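Local coordinates for peptidase M16 inactive domain family protein (Pseudomonas fluorescens, PDB 3GWB) that is of unproven activity but probably belongs with the metal-binding hydrolases of the M16 peptidase family, containing an M16 inactive domain, at residues A52-L58 and S175-I179. Numbering follows the deposited sequence.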
loop_
_atom_site.group_PDB
_atom_site.type_symbol
_atom_site.label_atom_id
_atom_site.label_comp_id
_atom_site.label_asym_id
_atom_site.label_seq_id
_atom_site.Cartn_x
_atom_site.Cartn_y
_atom_site.Cartn_z
ATOM N N ALA A 52 27.681 6.208 -0.507
ATOM C CA ALA A 52 26.725 5.903 -1.566
ATOM C C ALA A 52 25.277 5.879 -1.072
ATOM O O ALA A 52 24.626 4.836 -1.075
ATOM C CB ALA A 52 27.084 4.569 -2.223
ATOM N N PRO A 53 24.753 7.039 -0.650
ATOM C CA PRO A 53 23.375 7.136 -0.157
ATOM C C PRO A 53 22.405 6.368 -1.053
ATOM O O PRO A 53 22.407 6.546 -2.275
ATOM C CB PRO A 53 23.114 8.639 -0.172
ATOM C CG PRO A 53 24.461 9.201 0.172
ATOM C CD PRO A 53 25.396 8.367 -0.680
ATOM N N GLY A 54 21.594 5.505 -0.442
ATOM C CA GLY A 54 20.633 4.720 -1.196
ATOM C C GLY A 54 21.083 3.328 -1.634
ATOM O O GLY A 54 20.270 2.540 -2.113
ATOM N N VAL A 55 22.362 3.001 -1.475
ATOM C CA VAL A 55 22.825 1.687 -1.914
ATOM C C VAL A 55 22.187 0.565 -1.086
ATOM O O VAL A 55 21.879 -0.501 -1.609
ATOM C CB VAL A 55 24.380 1.587 -1.876
ATOM C CG1 VAL A 55 24.891 1.582 -0.440
ATOM C CG2 VAL A 55 24.831 0.341 -2.616
ATOM N N ALA A 56 21.956 0.821 0.196
ATOM C CA ALA A 56 21.349 -0.183 1.062
ATOM C C ALA A 56 19.933 -0.506 0.612
ATOM O O ALA A 56 19.544 -1.669 0.503
ATOM C CB ALA A 56 21.333 0.310 2.511
ATOM N N LEU A 57 19.157 0.530 0.332
ATOM C CA LEU A 57 17.786 0.303 -0.080
ATOM C C LEU A 57 17.733 -0.379 -1.445
ATOM O O LEU A 57 16.913 -1.266 -1.683
ATOM C CB LEU A 57 17.034 1.632 -0.098
ATOM C CG LEU A 57 15.527 1.528 0.131
ATOM C CD1 LEU A 57 15.079 2.618 1.107
ATOM C CD2 LEU A 57 14.797 1.630 -1.201
ATOM N N LEU A 58 18.627 0.025 -2.338
ATOM C CA LEU A 58 18.660 -0.558 -3.671
ATOM C C LEU A 58 19.045 -2.035 -3.619
ATOM O O LEU A 58 18.467 -2.862 -4.322
ATOM C CB LEU A 58 19.645 0.223 -4.541
ATOM C CG LEU A 58 19.629 -0.010 -6.052
ATOM C CD1 LEU A 58 18.205 0.037 -6.596
ATOM C CD2 LEU A 58 20.501 1.063 -6.712
ATOM N N SER A 175 22.804 10.687 -6.271
ATOM C CA SER A 175 23.494 9.521 -5.733
ATOM C C SER A 175 23.074 8.171 -6.322
ATOM O O SER A 175 23.842 7.207 -6.271
ATOM C CB SER A 175 23.318 9.497 -4.209
ATOM O OG SER A 175 24.159 8.531 -3.607
ATOM N N ILE A 176 21.874 8.099 -6.891
ATOM C CA ILE A 176 21.370 6.842 -7.448
ATOM C C ILE A 176 21.932 6.422 -8.810
ATOM O O ILE A 176 22.336 5.272 -8.989
ATOM C CB ILE A 176 19.815 6.859 -7.529
ATOM C CG1 ILE A 176 19.223 6.968 -6.120
ATOM C CG2 ILE A 176 19.298 5.605 -8.202
ATOM C CD1 ILE A 176 19.626 5.847 -5.202
ATOM N N PRO A 177 21.970 7.344 -9.788
ATOM C CA PRO A 177 22.494 6.984 -11.110
ATOM C C PRO A 177 23.849 6.274 -11.112
ATOM O O PRO A 177 24.004 5.237 -11.751
ATOM C CB PRO A 177 22.536 8.324 -11.840
ATOM C CG PRO A 177 21.380 9.053 -11.253
ATOM C CD PRO A 177 21.518 8.748 -9.774
ATOM N N PRO A 178 24.840 6.814 -10.386
ATOM C CA PRO A 178 26.187 6.235 -10.310
ATOM C C PRO A 178 26.326 4.819 -9.729
ATOM O O PRO A 178 27.271 4.105 -10.075
ATOM C CB PRO A 178 26.956 7.259 -9.476
ATOM C CG PRO A 178 26.238 8.536 -9.756
ATOM C CD PRO A 178 24.803 8.102 -9.676
ATOM N N ILE A 179 25.406 4.412 -8.857
ATOM C CA ILE A 179 25.490 3.077 -8.240
ATOM C C ILE A 179 25.609 1.945 -9.261
ATOM O O ILE A 179 24.737 1.762 -10.102
ATOM C CB ILE A 179 24.270 2.792 -7.334
ATOM C CG1 ILE A 179 24.172 3.857 -6.240
ATOM C CG2 ILE A 179 24.402 1.409 -6.695
ATOM C CD1 ILE A 179 25.423 4.011 -5.425
#
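Ile-179 lays its side chain across three apolar groups of residues 52-58: its CD1 lies 3.7 Å from Ala-52 CB, and its CG2 lies 3.9 Å from Leu-58 CD2 and 4.2 Å from Val-55 CG2. It thus spans the type II turn of residues 52-55 and the first turn of the helix that follows. Ser-175 supplies the polar link, its OG donating a 3.0 Å hydrogen bond to Pro-53 O; the same OG lies over the face of the Pro-53 ring, 3.2 Å from Pro-53 CD. To one side of this, Ile-176 CD1 comes within 4.3 Å of Gly-54 CA. A CB on Gly-54 would fall 2.8 Å from that methyl and, with phi positive, would also press on the preceding carbonyl, so both backbone and packing call for glycine at this N-cap. Within residues 175-179, a type I turn from Ile-176 to Ile-179 closes through Ile-179 N to Ile-176 O (3.2 Å), and Lys-133 bonds the carbonyls of Pro-177 and Ile-179. Leu-58 continues onto helix 126-143, while Val-55 and Ile-179 both meet Leu-184 of helix 181-191, so the contact joins the start of helix 55-62 to the loop leading into helix 181-191, in the half of the chain built on the six-stranded mixed sheet. One hydrogen bond set beside a mostly aliphatic, largely buried surface is consistent with a contact held largely by apolar packing.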